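Local coordinates for tyrocidine synthetase 3 (Brevibacillus brevis, PDB 2JGP), which forms peptide bonds in tyrocidine biosynthesis, this part of the nonribosomal peptide synthetase joining a peptidyl carrier domain to a condensation domain, at residues A274-L277 and Q278-D282; L207-G210 and E211-V215; L249-Q252 and Y253-A257; M492-F495 and S496-L500. All coordinates share one frame; numbering follows the deposited sequence.

Contact 1 (A274-L277 and Q278-D282); sequences AYWL and QTFAD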
loop_
_atom_site.group_PDB
_atom_site.type_symbol
_atom_site.label_atom_id
_atom_site.label_comp_id
_atom_site.label_asym_id
_atom_site.label_seq_id
_atom_site.Cartn_x
_atom_site.Cartn_y
_atom_site.Cartn_z
ATOM N N ALA A 274 -17.740 -3.538 10.080
ATOM C CA ALA A 274 -18.323 -4.800 10.543
ATOM C C ALA A 274 -17.555 -6.007 10.038
ATOM O O ALA A 274 -17.356 -6.972 10.782
ATOM C CB ALA A 274 -19.778 -4.900 10.120
ATOM N N TYR A 275 -17.120 -5.952 8.779
ATOM C CA TYR A 275 -16.322 -7.031 8.206
ATOM C C TYR A 275 -15.081 -7.323 9.053
ATOM O O TYR A 275 -14.789 -8.480 9.355
ATOM C CB TYR A 275 -15.903 -6.727 6.759
ATOM C CG TYR A 275 -14.929 -7.759 6.248
ATOM C CD1 TYR A 275 -15.376 -8.979 5.747
ATOM C CD2 TYR A 275 -13.555 -7.543 6.325
ATOM C CE1 TYR A 275 -14.484 -9.935 5.310
ATOM C CE2 TYR A 275 -12.659 -8.496 5.896
ATOM C CZ TYR A 275 -13.122 -9.685 5.386
ATOM O OH TYR A 275 -12.217 -10.630 4.967
ATOM N N TRP A 276 -14.365 -6.270 9.439
ATOM C CA TRP A 276 -13.118 -6.412 10.177
ATOM C C TRP A 276 -13.341 -6.829 11.626
ATOM O O TRP A 276 -12.572 -7.620 12.172
ATOM C CB TRP A 276 -12.319 -5.111 10.108
ATOM C CG TRP A 276 -11.837 -4.843 8.719
ATOM C CD1 TRP A 276 -12.292 -3.887 7.868
ATOM C CD2 TRP A 276 -10.847 -5.584 8.002
ATOM N NE1 TRP A 276 -11.628 -3.968 6.666
ATOM C CE2 TRP A 276 -10.734 -5.002 6.721
ATOM C CE3 TRP A 276 -10.035 -6.679 8.319
ATOM C CZ2 TRP A 276 -9.841 -5.476 5.757
ATOM C CZ3 TRP A 276 -9.141 -7.143 7.370
ATOM C CH2 TRP A 276 -9.053 -6.539 6.098
ATOM N N LEU A 277 -14.399 -6.310 12.239
ATOM C CA LEU A 277 -14.729 -6.670 13.617
ATOM C C LEU A 277 -15.114 -8.145 13.700
ATOM O O LEU A 277 -14.707 -8.839 14.629
ATOM C CB LEU A 277 -15.838 -5.770 14.166
ATOM C CG LEU A 277 -15.505 -4.274 14.207
ATOM C CD1 LEU A 277 -16.585 -3.508 14.951
ATOM C CD2 LEU A 277 -14.133 -4.021 14.830
ATOM N N GLN A 278 -15.885 -8.616 12.721
ATOM C CA GLN A 278 -16.238 -10.036 12.603
ATOM C C GLN A 278 -14.989 -10.890 12.406
ATOM O O GLN A 278 -14.802 -11.891 13.096
ATOM C CB GLN A 278 -17.189 -10.260 11.417
ATOM C CG GLN A 278 -18.610 -9.757 11.643
ATOM C CD GLN A 278 -19.389 -9.495 10.348
ATOM O OE1 GLN A 278 -20.473 -8.921 10.384
ATOM N NE2 GLN A 278 -18.831 -9.903 9.208
ATOM N N THR A 279 -14.141 -10.491 11.455
ATOM C CA THR A 279 -12.918 -11.225 11.134
ATOM C C THR A 279 -12.029 -11.475 12.360
ATOM O O THR A 279 -11.415 -12.538 12.469
ATOM C CB THR A 279 -12.095 -10.502 10.030
ATOM O OG1 THR A 279 -12.839 -10.487 8.804
ATOM C CG2 THR A 279 -10.751 -11.191 9.791
ATOM N N PHE A 280 -11.973 -10.509 13.276
ATOM C CA PHE A 280 -11.127 -10.612 14.473
ATOM C C PHE A 280 -11.939 -10.660 15.775
ATOM O O PHE A 280 -11.477 -10.202 16.821
ATOM C CB PHE A 280 -10.129 -9.447 14.504
ATOM C CG PHE A 280 -9.196 -9.425 13.329
ATOM C CD1 PHE A 280 -9.325 -8.471 12.332
ATOM C CD2 PHE A 280 -8.194 -10.376 13.210
ATOM C CE1 PHE A 280 -8.464 -8.459 11.246
ATOM C CE2 PHE A 280 -7.337 -10.373 12.126
ATOM C CZ PHE A 280 -7.471 -9.416 11.143
ATOM N N ALA A 281 -13.137 -11.235 15.710
ATOM C CA ALA A 281 -14.040 -11.292 16.861
ATOM C C ALA A 281 -13.610 -12.339 17.891
ATOM O O ALA A 281 -13.818 -12.162 19.096
ATOM C CB ALA A 281 -15.459 -11.568 16.397
ATOM N N ASP A 282 -13.009 -13.422 17.404
ATOM C CA ASP A 282 -12.613 -14.556 18.246
ATOM C C ASP A 282 -11.194 -14.361 18.810
ATOM O O ASP A 282 -10.760 -13.222 19.015
ATOM C CB ASP A 282 -12.743 -15.860 17.439
ATOM C CG ASP A 282 -11.876 -15.870 16.193
ATOM O OD1 ASP A 282 -11.468 -16.965 15.757
ATOM O OD2 ASP A 282 -11.613 -14.779 15.644
#
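The last turn of helix 267-279 is closed by Thr279, which lays its hydroxyl over the ring of Tyr275 one turn earlier. Thr279 OG1 stands 3.5 Å from Tyr275 CZ, above one face and displaced toward the rim, while donating to the main chain: Thr279 OG1 bonds to Tyr275 O at 2.9 Å. Thr279 N reaches the same oxygen at 3.0 Å from the opposite face of the carbonyl plane, so one acceptor is gripped twice. Threonine suits this place because OG1 lies beside its own backbone N (chi1 -65°) and can turn back into the helix. In the condensation domain this C-terminal turn lies against strand 373-379 and helices 387-403 and 409-415, and Trp276, Leu277 and Phe280 supply much of its apolar surface. Trp276 and Phe280 run side by side in the same direction; Phe280 CE1 meets the edge of the indole, 3.8 Å from Trp276 CE3. The pair rests on Leu375 and Ala376, respectively, and Trp276 NE1 donates to His404 O. Phe280 is the first residue to leave helical backbone angles, yet Phe280 N still bonds to Trp276 O at 3.2 Å. Tyr275 stacks on His404 and touches Asp400, a ligand of the bound sodium ion.

Contact 2 (L207-G210 and E211-V215); sequences LKIG and EDRYV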
loop_
_atom_site.group_PDB
_atom_site.type_symbol
_atom_site.label_atom_id
_atom_site.label_comp_id
_atom_site.label_asym_id
_atom_site.label_seq_id
_atom_site.Cartn_x
_atom_site.Cartn_y
_atom_site.Cartn_z
ATOM N N LEU A 207 23.950 19.401 -3.525
ATOM C CA LEU A 207 25.360 19.369 -3.151
ATOM C C LEU A 207 26.208 19.063 -4.376
ATOM O O LEU A 207 26.120 17.970 -4.928
ATOM C CB LEU A 207 25.606 18.300 -2.086
ATOM C CG LEU A 207 24.654 18.271 -0.891
ATOM C CD1 LEU A 207 24.926 17.032 -0.048
ATOM C CD2 LEU A 207 24.795 19.544 -0.066
ATOM N N LYS A 208 27.008 20.039 -4.797
ATOM C CA LYS A 208 27.988 19.845 -5.859
ATOM C C LYS A 208 29.198 19.121 -5.278
ATOM O O LYS A 208 29.898 19.665 -4.419
ATOM C CB LYS A 208 28.409 21.193 -6.444
ATOM C CG LYS A 208 29.423 21.101 -7.584
ATOM C CD LYS A 208 29.447 22.387 -8.405
ATOM C CE LYS A 208 30.244 22.239 -9.696
ATOM N NZ LYS A 208 31.593 22.857 -9.619
ATOM N N ILE A 209 29.422 17.891 -5.736
ATOM C CA ILE A 209 30.533 17.062 -5.255
ATOM C C ILE A 209 31.681 16.992 -6.259
ATOM O O ILE A 209 32.756 16.466 -5.955
ATOM C CB ILE A 209 30.065 15.632 -4.864
ATOM C CG1 ILE A 209 29.565 14.843 -6.082
ATOM C CG2 ILE A 209 28.977 15.716 -3.811
ATOM C CD1 ILE A 209 29.196 13.406 -5.767
ATOM N N GLY A 210 31.448 17.527 -7.454
ATOM C CA GLY A 210 32.477 17.589 -8.474
ATOM C C GLY A 210 32.024 18.325 -9.715
ATOM O O GLY A 210 30.831 18.565 -9.913
ATOM N N GLU A 211 33.012 18.725 -10.513
ATOM C CA GLU A 211 32.851 19.202 -11.891
ATOM C C GLU A 211 31.414 19.144 -12.431
ATOM O O GLU A 211 30.723 20.165 -12.444
ATOM C CB GLU A 211 33.832 18.458 -12.832
ATOM C CG GLU A 211 35.193 18.090 -12.204
ATOM C CD GLU A 211 35.092 17.051 -11.078
ATOM O OE1 GLU A 211 34.142 16.235 -11.077
ATOM O OE2 GLU A 211 35.957 17.070 -10.175
ATOM N N ASP A 212 30.961 17.966 -12.859
ATOM C CA ASP A 212 29.588 17.786 -13.344
ATOM C C ASP A 212 28.904 16.697 -12.519
ATOM O O ASP A 212 28.242 15.815 -13.058
ATOM C CB ASP A 212 29.580 17.417 -14.844
ATOM C CG ASP A 212 29.674 18.635 -15.763
ATOM O OD1 ASP A 212 29.143 19.714 -15.422
ATOM O OD2 ASP A 212 30.271 18.503 -16.848
ATOM N N ARG A 213 29.072 16.770 -11.199
ATOM C CA ARG A 213 28.565 15.749 -10.294
ATOM C C ARG A 213 27.866 16.420 -9.122
ATOM O O ARG A 213 28.448 17.280 -8.458
ATOM C CB ARG A 213 29.699 14.861 -9.772
ATOM C CG ARG A 213 30.565 14.202 -10.854
ATOM C CD ARG A 213 30.616 12.695 -10.660
ATOM N NE ARG A 213 31.171 12.322 -9.362
ATOM C CZ ARG A 213 30.847 11.228 -8.672
ATOM N NH1 ARG A 213 29.948 10.359 -9.126
ATOM N NH2 ARG A 213 31.425 11.003 -7.503
ATOM N N TYR A 214 26.621 16.020 -8.882
ATOM C CA TYR A 214 25.800 16.592 -7.822
ATOM C C TYR A 214 25.062 15.493 -7.062
ATOM O O TYR A 214 24.755 14.438 -7.621
ATOM C CB TYR A 214 24.766 17.553 -8.411
ATOM C CG TYR A 214 25.329 18.677 -9.253
ATOM C CD1 TYR A 214 25.563 18.505 -10.611
ATOM C CD2 TYR A 214 25.599 19.922 -8.694
ATOM C CE1 TYR A 214 26.075 19.540 -11.392
ATOM C CE2 TYR A 214 26.101 20.958 -9.460
ATOM C CZ TYR A 214 26.338 20.762 -10.809
ATOM O OH TYR A 214 26.837 21.793 -11.567
ATOM N N VAL A 215 24.781 15.748 -5.789
ATOM C CA VAL A 215 23.855 14.915 -5.023
ATOM C C VAL A 215 22.648 15.759 -4.647
ATOM O O VAL A 215 22.793 16.803 -4.018
ATOM C CB VAL A 215 24.498 14.343 -3.746
ATOM C CG1 VAL A 215 23.455 13.575 -2.921
ATOM C CG2 VAL A 215 25.664 13.443 -4.112
#
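Lys208 and Tyr214 face each other on one side of the hairpin formed by strands 202-210 and 213-220, their side chains passing at a slant. The lysine's methylene chain runs beside the phenol: Lys208 CD lies 3.8 Å from Tyr214 CE2, and Lys208 CE is 3.9 Å from Tyr214 OH. CG is anti to the backbone N (chi1 -179°), which sends the chain along the ring before it bends at its last torsion. A long aliphatic stem ending in a charge suits this partly exposed position, since carbon can cover the tyrosine while the amino group continues past it.

On the other side, Ile209 slants across both Arg213 and Val215. Its CG1 stands between backbone N and carbonyl carbon (chi1 66°), carrying Ile209 CD1 over one face of the guanidinium, 3.7 Å from Arg213 NH2, and to within 3.9 Å of Val215 CG2. Arg213 folds at its second and third torsions and forms a salt bridge with Glu180 on helix 180-189, where Ile209 also packs.

Ile209 can share that side with its neighbours because Ile209 and Gly210 both oppose Arg213, a classic beta bulge. Ile209 N and Gly210 N both donate to Arg213 O, at 3.0 and 3.2 Å, from the same face of its carbonyl plane. The shared acceptor fixes the bulge, while Ile209 CD1 covers a guanidinium face that has no N-H to offer, so the apolar contact and the salt bridge to Glu180 do not compete.

Contact 3 (L249-Q252 and Y253-A257); sequences LRIQ and YKDFA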
loop_
_atom_site.group_PDB
_atom_site.type_symbol
_atom_site.label_atom_id
_atom_site.label_comp_id
_atom_site.label_asym_id
_atom_site.label_seq_id
_atom_site.Cartn_x
_atom_site.Cartn_y
_atom_site.Cartn_z
ATOM N N LEU A 249 -4.939 18.309 -12.225
ATOM C CA LEU A 249 -5.407 17.416 -11.162
ATOM C C LEU A 249 -6.855 17.733 -10.808
ATOM O O LEU A 249 -7.150 18.805 -10.278
ATOM C CB LEU A 249 -4.524 17.561 -9.916
ATOM C CG LEU A 249 -3.054 17.157 -10.072
ATOM C CD1 LEU A 249 -2.167 17.867 -9.045
ATOM C CD2 LEU A 249 -2.897 15.654 -9.961
ATOM N N ARG A 250 -7.757 16.797 -11.098
ATOM C CA ARG A 250 -9.181 16.987 -10.822
ATOM C C ARG A 250 -9.483 17.043 -9.332
ATOM O O ARG A 250 -10.306 17.846 -8.886
ATOM C CB ARG A 250 -10.012 15.853 -11.439
ATOM C CG ARG A 250 -11.494 15.966 -11.104
ATOM C CD ARG A 250 -12.374 14.987 -11.847
ATOM N NE ARG A 250 -13.771 15.296 -11.548
ATOM C CZ ARG A 250 -14.452 14.852 -10.491
ATOM N NH1 ARG A 250 -13.899 14.028 -9.610
ATOM N NH2 ARG A 250 -15.714 15.225 -10.322
ATOM N N ILE A 251 -8.830 16.160 -8.584
ATOM C CA ILE A 251 -9.130 15.936 -7.184
ATOM C C ILE A 251 -7.863 16.151 -6.359
ATOM O O ILE A 251 -6.764 15.790 -6.790
ATOM C CB ILE A 251 -9.681 14.492 -6.980
ATOM C CG1 ILE A 251 -10.965 14.274 -7.801
ATOM C CG2 ILE A 251 -9.953 14.205 -5.525
ATOM C CD1 ILE A 251 -12.138 15.151 -7.379
ATOM N N GLN A 252 -8.029 16.749 -5.179
ATOM C CA GLN A 252 -6.891 16.990 -4.286
ATOM C C GLN A 252 -7.040 16.237 -2.973
ATOM O O GLN A 252 -8.089 15.669 -2.681
ATOM C CB GLN A 252 -6.690 18.490 -4.049
ATOM C CG GLN A 252 -5.683 19.128 -5.011
ATOM C CD GLN A 252 -4.238 18.783 -4.676
ATOM O OE1 GLN A 252 -3.956 18.068 -3.698
ATOM N NE2 GLN A 252 -3.307 19.285 -5.492
ATOM N N TYR A 253 -5.966 16.198 -2.185
ATOM C CA TYR A 253 -5.986 15.426 -0.942
ATOM C C TYR A 253 -7.104 15.875 -0.003
ATOM O O TYR A 253 -7.770 15.044 0.603
ATOM C CB TYR A 253 -4.641 15.472 -0.205
ATOM C CG TYR A 253 -4.539 14.401 0.855
ATOM C CD1 TYR A 253 -4.192 13.102 0.516
ATOM C CD2 TYR A 253 -4.829 14.674 2.192
ATOM C CE1 TYR A 253 -4.121 12.105 1.468
ATOM C CE2 TYR A 253 -4.751 13.684 3.152
ATOM C CZ TYR A 253 -4.394 12.397 2.787
ATOM O OH TYR A 253 -4.305 11.402 3.733
ATOM N N LYS A 254 -7.332 17.180 0.106
ATOM C CA LYS A 254 -8.366 17.681 1.023
ATOM C C LYS A 254 -9.763 17.179 0.634
ATOM O O LYS A 254 -10.617 17.002 1.500
ATOM C CB LYS A 254 -8.344 19.210 1.119
ATOM C CG LYS A 254 -8.765 19.972 -0.129
ATOM C CD LYS A 254 -8.546 21.462 0.102
ATOM C CE LYS A 254 -9.201 22.312 -0.967
ATOM N NZ LYS A 254 -8.576 22.123 -2.299
ATOM N N ASP A 255 -9.973 16.937 -0.660
ATOM C CA ASP A 255 -11.231 16.366 -1.153
ATOM C C ASP A 255 -11.406 14.950 -0.604
ATOM O O ASP A 255 -12.492 14.576 -0.144
ATOM C CB ASP A 255 -11.262 16.331 -2.688
ATOM C CG ASP A 255 -11.145 17.710 -3.320
ATOM O OD1 ASP A 255 -11.719 18.685 -2.778
ATOM O OD2 ASP A 255 -10.502 17.813 -4.395
ATOM N N PHE A 256 -10.332 14.166 -0.661
ATOM C CA PHE A 256 -10.320 12.827 -0.079
ATOM C C PHE A 256 -10.559 12.882 1.427
ATOM O O PHE A 256 -11.358 12.111 1.950
ATOM C CB PHE A 256 -8.992 12.101 -0.384
ATOM C CG PHE A 256 -8.732 10.907 0.496
ATOM C CD1 PHE A 256 -9.424 9.715 0.300
ATOM C CD2 PHE A 256 -7.790 10.967 1.512
ATOM C CE1 PHE A 256 -9.191 8.623 1.107
ATOM C CE2 PHE A 256 -7.551 9.883 2.320
ATOM C CZ PHE A 256 -8.247 8.706 2.125
ATOM N N ALA A 257 -9.860 13.783 2.124
ATOM C CA ALA A 257 -9.997 13.915 3.585
ATOM C C ALA A 257 -11.411 14.311 4.032
ATOM O O ALA A 257 -11.952 13.757 5.001
ATOM C CB ALA A 257 -8.962 14.906 4.134
HETATM O O HOH W 1 -10.280 19.434 -6.680
#
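Asp255 reaches back from the first turn of helix 253-263 to the residues that lead into it. Asp255 CB packs 3.8 Å from the CG2 methyl of Ile251, whose beta-branched side chain covers the carboxylate's stem and also touches Pro90. CG lies beside the aspartate's own backbone N (chi1 -60°), an arrangement that directs the carboxylate toward the N-terminal end of the helix. From there Asp255 OD2 accepts from Gln252 N at 2.8 Å in a nearly straight bond, 171° at the hydrogen; the donor comes on the anti side, 31° out of the carboxylate plane. A water also donates to Asp255 OD2 at 2.8 Å and, with its other hydrogen, to Arg250 O at 2.7 Å, tying the preceding loop to the same oxygen. OD1, the other tip, accepts from Val91 N, so both oxygens of this buried group have partners. Its negative charge near the helix N-terminus is probably favoured by the helix dipole. In one of two conformers of Gln252, OE1 accepts from Tyr253 N, a bond that may therefore be only partly occupied. Gln252 occupies the N-cap position, and an acidic residue three places later bonding back to the N-cap NH is the reciprocal half of a capping box.

Contact 4 (M492-F495 and S496-L500); sequences MERF and SRHFL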
loop_
_atom_site.group_PDB
_atom_site.type_symbol
_atom_site.label_atom_id
_atom_site.label_comp_id
_atom_site.label_asym_id
_atom_site.label_seq_id
_atom_site.Cartn_x
_atom_site.Cartn_y
_atom_site.Cartn_z
ATOM N N MET A 492 17.860 -16.241 8.504
ATOM C CA MET A 492 17.010 -15.554 7.536
ATOM C C MET A 492 17.323 -15.964 6.099
ATOM O O MET A 492 16.418 -16.054 5.269
ATOM C CB MET A 492 17.120 -14.040 7.717
ATOM C CG MET A 492 16.473 -13.550 9.003
ATOM S SD MET A 492 14.671 -13.594 8.918
ATOM C CE MET A 492 14.300 -15.147 9.726
ATOM N N GLU A 493 18.595 -16.214 5.801
ATOM C CA GLU A 493 18.957 -16.795 4.503
ATOM C C GLU A 493 18.336 -18.186 4.334
ATOM O O GLU A 493 17.878 -18.528 3.251
ATOM C CB GLU A 493 20.477 -16.832 4.315
ATOM C CG GLU A 493 21.082 -15.444 4.071
ATOM C CD GLU A 493 22.600 -15.443 3.983
ATOM O OE1 GLU A 493 23.234 -16.483 4.270
ATOM O OE2 GLU A 493 23.164 -14.386 3.632
ATOM N N ARG A 494 18.294 -18.968 5.411
ATOM C CA ARG A 494 17.656 -20.288 5.385
ATOM C C ARG A 494 16.133 -20.179 5.254
ATOM O O ARG A 494 15.512 -20.967 4.537
ATOM C CB ARG A 494 18.021 -21.086 6.643
ATOM C CG ARG A 494 17.476 -22.509 6.661
ATOM C CD ARG A 494 17.902 -23.278 7.909
ATOM N NE ARG A 494 19.356 -23.453 7.973
ATOM C CZ ARG A 494 20.187 -22.797 8.783
ATOM N NH1 ARG A 494 19.745 -21.892 9.653
ATOM N NH2 ARG A 494 21.488 -23.058 8.726
ATOM N N PHE A 495 15.556 -19.214 5.971
ATOM C CA PHE A 495 14.133 -18.865 5.895
ATOM C C PHE A 495 13.724 -18.583 4.453
ATOM O O PHE A 495 12.690 -19.060 3.987
ATOM C CB PHE A 495 13.895 -17.628 6.779
ATOM C CG PHE A 495 12.459 -17.167 6.867
ATOM C CD1 PHE A 495 11.542 -17.841 7.662
ATOM C CD2 PHE A 495 12.048 -16.010 6.211
ATOM C CE1 PHE A 495 10.228 -17.391 7.774
ATOM C CE2 PHE A 495 10.741 -15.549 6.315
ATOM C CZ PHE A 495 9.829 -16.240 7.105
ATOM N N SER A 496 14.554 -17.814 3.751
ATOM C CA SER A 496 14.306 -17.457 2.352
ATOM C C SER A 496 14.389 -18.664 1.412
ATOM O O SER A 496 13.536 -18.827 0.542
ATOM C CB SER A 496 15.294 -16.381 1.900
ATOM O OG SER A 496 15.221 -15.241 2.742
ATOM N N ARG A 497 15.416 -19.497 1.587
ATOM C CA ARG A 497 15.557 -20.734 0.813
ATOM C C ARG A 497 14.353 -21.646 1.026
ATOM O O ARG A 497 13.896 -22.297 0.090
ATOM C CB ARG A 497 16.838 -21.493 1.196
ATOM C CG ARG A 497 18.140 -20.772 0.853
ATOM C CD ARG A 497 19.345 -21.716 0.890
ATOM N NE ARG A 497 19.615 -22.248 2.231
ATOM C CZ ARG A 497 20.300 -21.615 3.185
ATOM N NH1 ARG A 497 20.809 -20.401 2.981
ATOM N NH2 ARG A 497 20.477 -22.204 4.365
ATOM N N HIS A 498 13.853 -21.696 2.261
ATOM C CA HIS A 498 12.671 -22.493 2.576
ATOM C C HIS A 498 11.423 -21.970 1.865
ATOM O O HIS A 498 10.572 -22.759 1.451
ATOM C CB HIS A 498 12.442 -22.576 4.088
ATOM C CG HIS A 498 13.399 -23.490 4.793
ATOM N ND1 HIS A 498 14.179 -24.410 4.128
ATOM C CD2 HIS A 498 13.680 -23.642 6.108
ATOM C CE1 HIS A 498 14.916 -25.075 5.002
ATOM N NE2 HIS A 498 14.629 -24.629 6.211
ATOM N N PHE A 499 11.316 -20.655 1.699
ATOM C CA PHE A 499 10.228 -20.092 0.898
ATOM C C PHE A 499 10.299 -20.616 -0.542
ATOM O O PHE A 499 9.277 -20.994 -1.129
ATOM C CB PHE A 499 10.253 -18.559 0.893
ATOM C CG PHE A 499 9.176 -17.949 0.033
ATOM C CD1 PHE A 499 7.891 -17.779 0.527
ATOM C CD2 PHE A 499 9.440 -17.580 -1.279
ATOM C CE1 PHE A 499 6.890 -17.238 -0.271
ATOM C CE2 PHE A 499 8.441 -17.040 -2.087
ATOM C CZ PHE A 499 7.166 -16.869 -1.577
ATOM N N LEU A 500 11.505 -20.632 -1.103
ATOM C CA LEU A 500 11.703 -21.086 -2.477
ATOM C C LEU A 500 11.447 -22.580 -2.627
ATOM O O LEU A 500 10.974 -23.016 -3.670
ATOM C CB LEU A 500 13.111 -20.750 -2.972
ATOM C CG LEU A 500 13.461 -19.264 -3.039
ATOM C CD1 LEU A 500 14.908 -19.092 -3.489
ATOM C CD2 LEU A 500 12.503 -18.519 -3.956
#
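Ser496 bonds to Met492 one turn back within helix 489-508, whose buried side packs on helix 329-345 and strands 303-309 and 476-483 of the condensation domain. Its OG lies beside its own backbone N (chi1 -56°), from where Ser496 OG donates to Met492 O at 2.9 Å. Ser496 N reaches that oxygen from the opposite face of the carbonyl plane, so a small hydroxyl is satisfied inside the helix while its residue sits against Cys306 and Val480. Phe495 and Phe499 instead point toward helix 329-345, as bulky apolar groups should on the buried side.

The other side carries long polar chains. Arg494 has CG anti to the backbone N (chi1 -176°), and its stem runs alongside His498, pointing the same way; Arg494 CG sits over the imidazole face in a CH-pi contact, 4.0 Å from the His498 ring centroid. The guanidinium goes on to a salt bridge with Glu490. Arg497 turns the other way at its first torsion and bends at its third, folding its guanidinium flat over the helix backbone with Arg494 CA above one face. The two guanidinium planes stand 88° apart, and Arg497 NH2 comes 3.5 Å from Arg494 CB.

Overall arrangement
All four contacts are local and lie in the condensation domain, but none touches another. Contact 3 begins helix 253-263 and contact 1 ends helix 267-279, the next helix in the chain; their nearest atoms are about 14 Å apart, the closest approach of any pair here. Contact 2, at a hairpin tip about 34 Å from the chain's centre, lies on the opposite side of that centre from contact 1, 55 Å between contact centres. Contact 4 belongs to the final helix, its centre 32 Å from that of contact 1. Contact 1 lies near the sodium ion bound by Gln396 and Asp400, which is about 8 Å from the Tyr275 side chain.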